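Local coordinates for protein putative 6-pyruvoyl tetrahydrobiopterin synthase (Caenorhabditis elegans, PDB 2G64) that probably converts 7,8-dihydroneopterin triphosphate into 6-pyruvoyl tetrahydropterin with loss of triphosphate, a zinc-dependent step in the making of tetrahydrobiopterin, at residues 8-13 with 51-56. The protein carries 1 engineered substitution. Residues are numbered along the deposited sequence; the frame is centred on the assembly and turned at random.
Sequences TMERVD and KVKLRG
Met9 and Leu54 exchange two backbone hydrogen bonds, Leu54 N to Met9 O at 2.7 Å and Met9 N to Leu54 O at 2.9 Å, and Arg11 and Val52 repeat the exchange one hydrogen-bonded pair further along this antiparallel ladder. The same carbonyls also receive CA-H···O contacts, such as Glu10 CA to Val52 O at 3.1 Å. The non-hydrogen-bonded pairs alternate with these, Glu10 with Lys53 between them, Thr8 with Arg55 and Val12 with Lys51 beyond, their side chains on the face opposite Met9 and Val52. There Glu10, its CG anti to the backbone N (chi1 -179°), extends obliquely across Lys51 and Lys53, and OE2 comes 3.5 Å from Lys51 CB. The charges meet through water instead of directly: Glu10 OE1 and Lys51 NZ stand 5.2 Å apart, bridged by one water, while a second donates to OE1 and accepts only a weak bond from Lys53 NZ. A third lies within hydrogen-bonding distance of OE2 and Lys51 O. An alanine in place of Glu10 would probably leave Lys53 without this nearby countercharge and Lys51 with its long, weak pair to Glu128. Thr8 OG1 hydrogen-bonds to Thr136 of a second subunit. That subunit's strand pairs with residues 8-11, continuing the sheet across the hexamer interface; strand 122-128 flanks residues 51-55, and helix 68-80 covers Met9, Arg11 and Val52.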
ATOM      1  N   THR A   8     -14.312  15.957   7.433  1.00 14.49           N
ATOM      2  CA  THR A   8     -14.409  14.568   7.877  1.00 12.80           C
ATOM      3  C   THR A   8     -13.098  14.132   8.535  1.00 11.23           C
ATOM      4  O   THR A   8     -12.021  14.643   8.213  1.00 12.00           O
ATOM      5  CB  THR A   8     -14.726  13.569   6.719  1.00 13.98           C
ATOM      6  OG1 THR A   8     -13.646  13.536   5.791  1.00 12.92           O
ATOM      7  CG2 THR A   8     -16.026  13.947   5.974  1.00 16.19           C
ATOM      8  N   MET A   9     -13.223  13.201   9.466  1.00 13.03           N
ATOM      9  CA  MET A   9     -12.080  12.636  10.178  1.00 14.25           C
ATOM     10  C   MET A   9     -12.294  11.121  10.197  1.00 13.55           C
ATOM     11  O   MET A   9     -13.359  10.619  10.634  1.00 15.43           O
ATOM     12  CB  MET A   9     -12.071  13.176  11.609  1.00 15.09           C
ATOM     13  CG  MET A   9     -11.205  12.408  12.589  1.00 22.67           C
ATOM     14  SD  MET A   9     -11.515  13.038  14.253  1.00 27.42           S
ATOM     15  CE  MET A   9     -10.526  11.877  15.192  1.00 24.33           C
ATOM     16  N   GLU A  10     -11.286  10.395   9.718  1.00 14.26           N
ATOM     17  CA  GLU A  10     -11.417   8.953   9.567  1.00 11.54           C
ATOM     18  C   GLU A  10     -10.231   8.286  10.226  1.00 15.21           C
ATOM     19  O   GLU A  10      -9.103   8.726  10.066  1.00 15.51           O
ATOM     20  CB  GLU A  10     -11.495   8.576   8.087  1.00 15.28           C
ATOM     21  CG  GLU A  10     -11.661   7.076   7.834  1.00 14.85           C
ATOM     22  CD  GLU A  10     -11.894   6.783   6.361  1.00 20.16           C
ATOM     23  OE1 GLU A  10     -11.099   7.244   5.502  1.00 17.17           O
ATOM     24  OE2 GLU A  10     -12.886   6.110   6.048  1.00 17.59           O
ATOM     25  N   ARG A  11     -10.505   7.212  10.960  1.00 13.74           N
ATOM     26  CA  ARG A  11      -9.479   6.515  11.712  1.00 13.24           C
ATOM     27  C   ARG A  11      -9.525   5.034  11.305  1.00 12.78           C
ATOM     28  O   ARG A  11     -10.605   4.440  11.212  1.00 17.81           O
ATOM     29  CB  ARG A  11      -9.751   6.683  13.206  1.00 17.31           C
ATOM     30  CG  ARG A  11      -8.944   5.753  14.104  1.00 21.52           C
ATOM     31  CD  ARG A  11      -7.481   6.087  14.021  1.00 26.30           C
ATOM     32  NE  ARG A  11      -6.700   5.261  14.941  1.00 33.68           N
ATOM     33  CZ  ARG A  11      -5.452   5.529  15.301  1.00 43.99           C
ATOM     34  NH1 ARG A  11      -4.849   6.607  14.822  1.00 29.90           N
ATOM     35  NH2 ARG A  11      -4.812   4.725  16.141  1.00 32.87           N
ATOM     36  N   VAL A  12      -8.355   4.471  11.027  1.00 12.60           N
ATOM     37  CA  VAL A  12      -8.247   3.121  10.437  1.00 14.22           C
ATOM     38  C   VAL A  12      -7.631   2.203  11.489  1.00 17.86           C
ATOM     39  O   VAL A  12      -6.623   2.544  12.109  1.00 17.82           O
ATOM     40  CB  VAL A  12      -7.327   3.111   9.179  1.00 13.83           C
ATOM     41  CG1 VAL A  12      -7.233   1.680   8.571  1.00 12.72           C
ATOM     42  CG2 VAL A  12      -7.813   4.142   8.105  1.00 15.26           C
ATOM     43  N   ASP A  13      -8.243   1.045  11.706  1.00 15.42           N
ATOM     44  CA  ASP A  13      -7.647   0.035  12.591  1.00 16.31           C
ATOM     45  C   ASP A  13      -7.972  -1.316  11.938  1.00 20.89           C
ATOM     46  O   ASP A  13      -8.425  -1.347  10.798  1.00 16.11           O
ATOM     47  CB  ASP A  13      -8.245   0.154  13.990  1.00 12.34           C
ATOM     48  CG  ASP A  13      -7.313  -0.338  15.085  1.00 33.92           C
ATOM     49  OD1 ASP A  13      -6.590  -1.336  14.880  1.00 29.62           O
ATOM     50  OD2 ASP A  13      -7.314   0.276  16.170  1.00 29.29           O
ATOM     51  N   LYS A  51     -12.516   1.073   8.998  1.00 11.18           N
ATOM     52  CA  LYS A  51     -12.289   2.530   9.016  1.00 13.22           C
ATOM     53  C   LYS A  51     -13.540   3.215   9.544  1.00 15.68           C
ATOM     54  O   LYS A  51     -14.636   2.906   9.118  1.00 14.46           O
ATOM     55  CB  LYS A  51     -11.975   3.060   7.616  1.00 14.22           C
ATOM     56  CG  LYS A  51     -10.931   2.244   6.846  1.00 15.02           C
ATOM     57  CD  LYS A  51     -10.599   2.937   5.539  1.00 23.25           C
ATOM     58  CE  LYS A  51      -9.507   2.176   4.779  1.00 26.77           C
ATOM     59  NZ  LYS A  51      -9.244   2.825   3.446  1.00 24.11           N
ATOM     60  N   VAL A  52     -13.347   4.156  10.451  1.00 11.44           N
ATOM     61  CA  VAL A  52     -14.452   4.849  11.114  1.00 17.41           C
ATOM     62  C   VAL A  52     -14.361   6.305  10.708  1.00 12.87           C
ATOM     63  O   VAL A  52     -13.371   6.977  11.017  1.00 12.95           O
ATOM     64  CB  VAL A  52     -14.331   4.735  12.647  1.00 15.45           C
ATOM     65  CG1 VAL A  52     -15.309   5.704  13.355  1.00 14.61           C
ATOM     66  CG2 VAL A  52     -14.565   3.289  13.053  1.00 13.66           C
ATOM     67  N   LYS A  53     -15.385   6.772   9.998  1.00 12.94           N
ATOM     68  CA  LYS A  53     -15.380   8.123   9.447  1.00 16.47           C
ATOM     69  C   LYS A  53     -16.440   8.991  10.138  1.00 14.94           C
ATOM     70  O   LYS A  53     -17.604   8.612  10.243  1.00 12.60           O
ATOM     71  CB  LYS A  53     -15.626   8.076   7.928  1.00 16.57           C
ATOM     72  CG  LYS A  53     -15.453   9.417   7.185  1.00 16.80           C
ATOM     73  CD  LYS A  53     -15.577   9.157   5.685  1.00 18.25           C
ATOM     74  CE  LYS A  53     -15.349  10.412   4.872  1.00 15.28           C
ATOM     75  NZ  LYS A  53     -15.059  10.120   3.435  1.00 22.10           N
ATOM     76  N   LEU A  54     -16.001  10.151  10.604  1.00 16.41           N
ATOM     77  CA  LEU A  54     -16.851  11.090  11.328  1.00 16.74           C
ATOM     78  C   LEU A  54     -16.972  12.329  10.454  1.00 15.60           C
ATOM     79  O   LEU A  54     -16.081  12.606   9.643  1.00 15.15           O
ATOM     80  CB  LEU A  54     -16.178  11.465  12.653  1.00 14.04           C
ATOM     81  CG  LEU A  54     -15.688  10.300  13.537  1.00 16.19           C
ATOM     82  CD1 LEU A  54     -15.196  10.884  14.879  1.00 20.52           C
ATOM     83  CD2 LEU A  54     -16.802   9.279  13.782  1.00 17.37           C
ATOM     84  N   ARG A  55     -18.067  13.068  10.591  1.00 14.27           N
ATOM     85  CA  ARG A  55     -18.196  14.329   9.856  1.00 15.30           C
ATOM     86  C   ARG A  55     -18.857  15.362  10.773  1.00 15.49           C
ATOM     87  O   ARG A  55     -19.844  15.059  11.460  1.00 17.98           O
ATOM     88  CB  ARG A  55     -19.056  14.110   8.606  1.00 13.14           C
ATOM     89  CG  ARG A  55     -19.250  15.350   7.750  1.00 14.53           C
ATOM     90  CD  ARG A  55     -20.037  14.988   6.499  1.00 26.55           C
ATOM     91  NE  ARG A  55     -20.057  16.089   5.547  1.00 40.11           N
ATOM     92  CZ  ARG A  55     -20.988  17.038   5.525  1.00 59.94           C
ATOM     93  NH1 ARG A  55     -21.973  17.023   6.411  1.00 40.54           N
ATOM     94  NH2 ARG A  55     -20.928  18.008   4.621  1.00 46.37           N
ATOM     95  N   GLY A  56     -18.323  16.572  10.802  1.00 13.85           N
ATOM     96  CA  GLY A  56     -18.884  17.573  11.713  1.00 14.20           C
ATOM     97  C   GLY A  56     -18.133  18.874  11.625  1.00 14.88           C
ATOM     98  O   GLY A  56     -17.115  18.974  10.925  1.00 15.23           O
TER
HETATM   99  O   HOH W   1     -15.189   4.690   6.656  1.00 15.19           O
HETATM  100  O   HOH W   2     -11.816   9.666   4.553  1.00 17.51           O
HETATM  101  O   HOH W   3      -9.584   6.083   3.690  1.00 27.39           O